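Side-chain contacts in EGF family domain-containing protein (Toxoplasma gondii, PDB 4Z80), which binds a peptide of the rhoptry neck protein RON2L1 and probably acts at the moving junction during host-cell invasion: residues Ser374-Thr377 with Ala378-Gly382; Ser135-Asp138 with Pro139-Glu143; Glu348-Asn352 with Val353-Val357. All blocks are in the same frame, centred on the assembly; numbering follows the deposited sequence.

Contact 1: residues Ser374-Thr377 with Ala378-Gly382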
loop_
_atom_site.group_PDB
_atom_site.type_symbol
_atom_site.label_atom_id
_atom_site.label_comp_id
_atom_site.label_asym_id
_atom_site.label_seq_id
_atom_site.Cartn_x
_atom_site.Cartn_y
_atom_site.Cartn_z
ATOM N N SER A 374 6.461 24.649 -19.236
ATOM C CA SER A 374 7.694 24.921 -19.974
ATOM C C SER A 374 8.943 24.856 -19.093
ATOM O O SER A 374 8.885 25.045 -17.882
ATOM C CB SER A 374 7.604 26.296 -20.646
ATOM O OG SER A 374 6.649 26.285 -21.701
ATOM N N ASN A 375 10.081 24.588 -19.729
ATOM C CA ASN A 375 11.384 24.553 -19.066
ATOM C C ASN A 375 11.430 23.625 -17.852
ATOM O O ASN A 375 11.993 23.964 -16.815
ATOM C CB ASN A 375 11.801 25.961 -18.638
ATOM C CG ASN A 375 13.266 26.036 -18.244
ATOM O OD1 ASN A 375 14.100 25.306 -18.776
ATOM N ND2 ASN A 375 13.582 26.904 -17.292
ATOM N N ALA A 376 10.838 22.447 -17.995
ATOM C CA ALA A 376 10.823 21.448 -16.937
ATOM C C ALA A 376 11.814 20.344 -17.260
ATOM O O ALA A 376 12.202 20.183 -18.415
ATOM C CB ALA A 376 9.431 20.865 -16.778
ATOM N N THR A 377 12.220 19.601 -16.238
ATOM C CA THR A 377 12.948 18.357 -16.458
ATOM C C THR A 377 11.943 17.229 -16.664
ATOM O O THR A 377 10.756 17.379 -16.372
ATOM C CB THR A 377 13.857 17.986 -15.281
ATOM O OG1 THR A 377 13.051 17.737 -14.124
ATOM C CG2 THR A 377 14.873 19.095 -14.975
ATOM N N ALA A 378 12.416 16.084 -17.142
ATOM C CA ALA A 378 11.521 14.956 -17.356
ATOM C C ALA A 378 10.975 14.449 -16.020
ATOM O O ALA A 378 9.804 14.092 -15.915
ATOM C CB ALA A 378 12.236 13.843 -18.094
ATOM N N GLU A 379 11.824 14.415 -15.003
ATOM C CA GLU A 379 11.381 14.024 -13.666
ATOM C C GLU A 379 10.269 14.951 -13.169
ATOM O O GLU A 379 9.267 14.483 -12.624
ATOM C CB GLU A 379 12.551 14.032 -12.684
ATOM C CG GLU A 379 12.160 13.640 -11.266
ATOM C CD GLU A 379 13.342 13.654 -10.317
ATOM O OE1 GLU A 379 14.455 14.022 -10.755
ATOM O OE2 GLU A 379 13.168 13.295 -9.136
ATOM N N GLN A 380 10.451 16.258 -13.344
ATOM C CA GLN A 380 9.414 17.229 -12.971
ATOM C C GLN A 380 8.106 16.987 -13.715
ATOM O O GLN A 380 7.024 17.143 -13.149
ATOM C CB GLN A 380 9.897 18.657 -13.224
ATOM C CG GLN A 380 10.925 19.126 -12.214
ATOM C CD GLN A 380 11.443 20.515 -12.517
ATOM O OE1 GLN A 380 11.414 20.963 -13.661
ATOM N NE2 GLN A 380 11.905 21.210 -11.489
ATOM N N CYS A 381 8.198 16.629 -14.991
ATOM C CA CYS A 381 7.025 16.283 -15.780
ATOM C C CYS A 381 6.244 15.140 -15.143
ATOM O O CYS A 381 5.030 15.226 -14.959
ATOM C CB CYS A 381 7.456 15.900 -17.194
ATOM S SG CYS A 381 6.135 15.608 -18.351
ATOM N N GLY A 382 6.942 14.067 -14.789
ATOM C CA GLY A 382 6.288 12.939 -14.162
ATOM C C GLY A 382 5.727 13.277 -12.789
ATOM O O GLY A 382 4.646 12.816 -12.422
HETATM O O HOH W 1 14.450 17.290 -11.882
#
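Thr377 and Gln380 grip each other at the start of helix 378-387 in a capping box. Each side chain bonds to the other residue's backbone N-H. Thr377 is the N-cap residue. Its OG1 stands between its own backbone N and carbonyl carbon, and this turns the hydroxyl over the first turn of the helix. There Thr377 OG1 accepts from Gln380 N at 3.1 Å, with a fairly straight N-H...O angle of 162°. The return bond runs from Thr377 N to Gln380 OE1 at 3.0 Å. Gln380 reaches it because CG lies beside the backbone N, anti to the carbonyl carbon (chi1 -74°), and the chain beyond CG is extended. The donor comes in tilted 34° from the plane of the amide carbonyl. On the way the Gln380 chain crosses the Thr377 side chain, and Gln380 CG packs against Thr377 OG1 at 3.2 Å. Gln380 OE1 also lies 3.4 Å from Ala376 CA, so the amide end rests against the backbone just ahead of the helix. A water sits 2.7 Å from Thr377 OG1 and gives a weak, long bond to Glu379 OE1. The other carboxylate oxygen of Glu379, OE2, accepts from Ala324 N. A backbone bond runs from Cys381 N to the carbonyl of the N-cap residue, Thr377 O, at 3.0 Å. The contact marks the passage from strand 371-377, which has a G1 bulge at Asn375 and Ala376 facing Gly425, into the helix. Cys381 packs on both strand 424-430 and strand 405-410, and is tied to Cys427 of the former by a disulfide.

Contact 2: residues Ser135-Asp138 with Pro139-Glu143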
loop_
_atom_site.group_PDB
_atom_site.type_symbol
_atom_site.label_atom_id
_atom_site.label_comp_id
_atom_site.label_asym_id
_atom_site.label_seq_id
_atom_site.Cartn_x
_atom_site.Cartn_y
_atom_site.Cartn_z
ATOM N N SER A 135 2.279 -5.807 36.346
ATOM C CA SER A 135 1.728 -4.456 36.289
ATOM C C SER A 135 0.941 -4.226 35.008
ATOM O O SER A 135 1.041 -4.994 34.048
ATOM C CB SER A 135 2.839 -3.412 36.408
ATOM O OG SER A 135 3.826 -3.598 35.409
ATOM N N ARG A 136 0.148 -3.159 35.024
ATOM C CA ARG A 136 -0.657 -2.755 33.880
ATOM C C ARG A 136 0.056 -1.664 33.078
ATOM O O ARG A 136 1.028 -1.063 33.543
ATOM C CB ARG A 136 -2.028 -2.252 34.344
ATOM C CG ARG A 136 -1.952 -1.006 35.223
ATOM C CD ARG A 136 -3.331 -0.464 35.575
ATOM N NE ARG A 136 -3.246 0.730 36.416
ATOM C CZ ARG A 136 -3.173 0.715 37.746
ATOM N NH1 ARG A 136 -3.176 -0.438 38.407
ATOM N NH2 ARG A 136 -3.098 1.855 38.420
ATOM N N ALA A 137 -0.438 -1.420 31.869
ATOM C CA ALA A 137 0.037 -0.323 31.037
ATOM C C ALA A 137 -1.065 0.033 30.052
ATOM O O ALA A 137 -1.821 -0.840 29.623
ATOM C CB ALA A 137 1.313 -0.701 30.302
ATOM N N ASP A 138 -1.152 1.310 29.700
ATOM C CA ASP A 138 -2.136 1.763 28.724
ATOM C C ASP A 138 -1.677 1.400 27.317
ATOM O O ASP A 138 -0.478 1.408 27.044
ATOM C CB ASP A 138 -2.346 3.275 28.812
ATOM C CG ASP A 138 -2.865 3.725 30.167
ATOM O OD1 ASP A 138 -3.578 2.944 30.831
ATOM O OD2 ASP A 138 -2.563 4.874 30.559
ATOM N N PRO A 139 -2.629 1.085 26.422
ATOM C CA PRO A 139 -2.294 0.975 24.997
ATOM C C PRO A 139 -1.520 2.201 24.526
ATOM O O PRO A 139 -1.917 3.333 24.820
ATOM C CB PRO A 139 -3.667 0.884 24.321
ATOM C CG PRO A 139 -4.536 0.250 25.344
ATOM C CD PRO A 139 -4.048 0.774 26.677
ATOM N N GLY A 140 -0.424 1.962 23.811
ATOM C CA GLY A 140 0.491 3.007 23.399
ATOM C C GLY A 140 1.827 2.919 24.120
ATOM O O GLY A 140 2.849 3.331 23.588
ATOM N N ALA A 141 1.821 2.371 25.333
ATOM C CA ALA A 141 3.016 2.366 26.172
ATOM C C ALA A 141 4.200 1.642 25.540
ATOM O O ALA A 141 5.346 1.992 25.803
ATOM C CB ALA A 141 2.695 1.744 27.520
ATOM N N ALA A 142 3.932 0.638 24.707
ATOM C CA ALA A 142 5.010 -0.150 24.108
ATOM C C ALA A 142 5.471 0.382 22.749
ATOM O O ALA A 142 6.453 -0.109 22.183
ATOM C CB ALA A 142 4.578 -1.601 23.958
ATOM N N GLU A 143 4.761 1.378 22.224
ATOM C CA GLU A 143 4.958 1.815 20.841
ATOM C C GLU A 143 6.117 2.797 20.683
ATOM O O GLU A 143 6.566 3.405 21.651
ATOM C CB GLU A 143 3.653 2.433 20.320
ATOM C CG GLU A 143 2.505 1.414 20.335
ATOM C CD GLU A 143 1.161 1.981 19.926
ATOM O OE1 GLU A 143 1.008 3.221 19.890
ATOM O OE2 GLU A 143 0.250 1.174 19.645
#
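Ala137 and Ala141 meet across a type II beta turn, Asp138 to Ala141, at the surface of the protein. The turn lies in the long loop region between strands 101-104 and 160-161. Residues 135-143 hold no regular helix or strand. The turn is closed by Ala141 N, which donates to Asp138 O at 3.0 Å. The N-H...O angle is 158°. The two methyls, Ala137 CB and Ala141 CB, touch at 4.0 Å beside this bond. Ala141 CB also lies 3.2 Å from Asp138 O, so the methyl sits close by the same carbonyl that its backbone N-H grips. Pro139 and Gly140 hold the two central positions. Gly140 has a positive phi of 111°, where a side chain would press on the carbonyl oxygen before it. The Asp138 side chain leads away from the turn. Its CG is anti to the carbonyl carbon (chi1 -61°), and Asp138 CB, not the carboxylate, packs on Pro139 CD at 3.7 Å. A second turn, type I, follows from Gly140 to Glu143, with Glu143 N bonded to Gly140 O. Glu143 then anchors the loop, its carboxylate accepting from the backbone N-H groups of Asn124, Val125 and Met126. The chemistry is therefore mainly that of the backbone: one main-chain bond and a proline-glycine pair set the bend, and the side chains add a small apolar touch between two methyls.

Contact 3: residues Glu348-Asn352 with Val353-Val357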
loop_
_atom_site.group_PDB
_atom_site.type_symbol
_atom_site.label_atom_id
_atom_site.label_comp_id
_atom_site.label_asym_id
_atom_site.label_seq_id
_atom_site.Cartn_x
_atom_site.Cartn_y
_atom_site.Cartn_z
ATOM N N GLU A 348 8.225 1.704 -15.466
ATOM C CA GLU A 348 9.129 2.616 -16.143
ATOM C C GLU A 348 8.416 3.584 -17.076
ATOM O O GLU A 348 7.459 3.206 -17.747
ATOM C CB GLU A 348 10.154 1.835 -16.956
ATOM C CG GLU A 348 10.914 0.766 -16.171
ATOM C CD GLU A 348 10.235 -0.600 -16.151
ATOM O OE1 GLU A 348 9.078 -0.732 -16.604
ATOM O OE2 GLU A 348 10.887 -1.564 -15.685
ATOM N N PRO A 349 8.904 4.832 -17.144
ATOM C CA PRO A 349 8.438 5.688 -18.233
ATOM C C PRO A 349 8.776 5.079 -19.579
ATOM O O PRO A 349 9.621 4.181 -19.639
ATOM C CB PRO A 349 9.199 7.003 -18.011
ATOM C CG PRO A 349 9.656 6.969 -16.625
ATOM C CD PRO A 349 9.877 5.523 -16.287
ATOM N N LEU A 350 8.137 5.562 -20.640
ATOM C CA LEU A 350 8.356 5.012 -21.968
ATOM C C LEU A 350 9.263 5.951 -22.760
ATOM O O LEU A 350 8.890 7.085 -23.072
ATOM C CB LEU A 350 7.025 4.792 -22.682
ATOM C CG LEU A 350 5.968 3.986 -21.921
ATOM C CD1 LEU A 350 4.670 4.006 -22.686
ATOM C CD2 LEU A 350 6.459 2.557 -21.681
ATOM N N LYS A 351 10.465 5.487 -23.098
ATOM C CA LYS A 351 11.400 6.342 -23.805
ATOM C C LYS A 351 11.052 6.459 -25.283
ATOM O O LYS A 351 10.530 5.525 -25.903
ATOM C CB LYS A 351 12.841 5.834 -23.647
ATOM C CG LYS A 351 13.137 4.507 -24.318
ATOM C CD LYS A 351 14.637 4.230 -24.287
ATOM C CE LYS A 351 14.969 2.911 -24.964
ATOM N NZ LYS A 351 16.438 2.706 -25.037
ATOM N N ASN A 352 11.319 7.645 -25.816
ATOM C CA ASN A 352 11.302 7.897 -27.247
ATOM C C ASN A 352 9.940 7.701 -27.892
ATOM O O ASN A 352 9.852 7.332 -29.055
ATOM C CB ASN A 352 12.343 7.006 -27.943
ATOM C CG ASN A 352 13.761 7.327 -27.520
ATOM O OD1 ASN A 352 14.461 6.479 -26.968
ATOM N ND2 ASN A 352 14.194 8.560 -27.774
ATOM N N VAL A 353 8.870 7.978 -27.146
ATOM C CA VAL A 353 7.535 7.926 -27.720
ATOM C C VAL A 353 6.666 9.063 -27.209
ATOM O O VAL A 353 6.969 9.675 -26.181
ATOM C CB VAL A 353 6.829 6.581 -27.442
ATOM C CG1 VAL A 353 7.454 5.459 -28.296
ATOM C CG2 VAL A 353 6.872 6.234 -25.954
ATOM N N ARG A 354 5.605 9.320 -27.970
ATOM C CA ARG A 354 4.610 10.362 -27.684
ATOM C C ARG A 354 3.206 9.746 -27.659
ATOM O O ARG A 354 2.862 8.973 -28.556
ATOM C CB ARG A 354 4.652 11.461 -28.754
ATOM C CG ARG A 354 6.014 12.048 -29.052
ATOM C CD ARG A 354 6.091 12.580 -30.484
ATOM N NE ARG A 354 5.123 13.642 -30.746
ATOM C CZ ARG A 354 4.819 14.094 -31.959
ATOM N NH1 ARG A 354 5.391 13.569 -33.039
ATOM N NH2 ARG A 354 3.930 15.068 -32.100
ATOM N N TRP A 355 2.377 10.088 -26.671
ATOM C CA TRP A 355 0.999 9.584 -26.638
ATOM C C TRP A 355 0.186 10.052 -27.836
ATOM O O TRP A 355 0.235 11.226 -28.197
ATOM C CB TRP A 355 0.266 10.039 -25.368
ATOM C CG TRP A 355 0.898 9.608 -24.082
ATOM C CD1 TRP A 355 1.567 10.397 -23.193
ATOM C CD2 TRP A 355 0.907 8.286 -23.531
ATOM N NE1 TRP A 355 1.999 9.650 -22.129
ATOM C CE2 TRP A 355 1.603 8.351 -22.308
ATOM C CE3 TRP A 355 0.391 7.058 -23.952
ATOM C CZ2 TRP A 355 1.815 7.231 -21.510
ATOM C CZ3 TRP A 355 0.596 5.949 -23.160
ATOM C CH2 TRP A 355 1.303 6.039 -21.952
ATOM N N GLY A 356 -0.597 9.150 -28.418
ATOM C CA GLY A 356 -1.468 9.516 -29.521
ATOM C C GLY A 356 -2.766 8.739 -29.576
ATOM O O GLY A 356 -3.046 7.885 -28.727
ATOM N N VAL A 357 -3.570 9.058 -30.587
ATOM C CA VAL A 357 -4.783 8.305 -30.905
ATOM C C VAL A 357 -4.706 7.916 -32.382
ATOM O O VAL A 357 -3.993 8.547 -33.151
ATOM C CB VAL A 357 -6.068 9.114 -30.616
ATOM C CG1 VAL A 357 -6.192 9.393 -29.116
ATOM C CG2 VAL A 357 -6.092 10.410 -31.421
#
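Leu350 touches both Val353 and Trp355 where the chain turns a corner at Lys351 and Asn352. Leu350 CB meets Val353 CG2 at 3.6 Å. Leu350 CD1 reaches Trp355 CH2 at 4.0 Å, at the far end of the indole. The leucine and tryptophan side chains cross at about a right angle, and the methyl approaches the ring obliquely. All three side chains are buried, and what joins them is apolar packing. Val353 CG2 stands between its own backbone N and carbonyl carbon, which turns this methyl back to Leu350, 3.6 Å from Leu350 O as well. The other branch, Val353 CG1, is anti to the carbonyl carbon and lies 3.1 Å from Asn352 O. Asn352 has a positive phi (63°), which is consistent with the sharp corner that brings Val353 beside Leu350. Asn352 ND2 donates to Ser440 O, and backbone bonds from Asn352 to Ser440 and Thr443 hold the corner. Trp355 is fixed in turn by edge-to-face contacts with Trp405 and Phe19, and its backbone N donates to Thr407 OG1. The corner thus leads into strand 353-359, the middle strand of an antiparallel sheet between 363-366 and 436-440. Strand 443-447 of a second antiparallel sheet meets both sides of the contact: Leu350 bonds through its backbone to Ala445, and the Trp355 side chain touches Ala445 and Thr447.

Contacts 1 and 3 are near neighbours. Their centres are 15 Å apart and their nearest atoms about 7 Å, without touching. Both lie in the part of the chain related to apical membrane antigen 1, on the same side of the chain's centre. The sheet 371-377, 424-430, 405-410, 443-447 relates them: contact 1 ends its first strand, and contact 3 packs on its last. Contact 2 lies across the chain's centre, its centre 48 Å from that of contact 1 and 53 Å from that of contact 3. It comes first in sequence. The second chain of the assembly, probably the RON2L1 peptide, touches none of the three; each is a local feature of one continuous stretch.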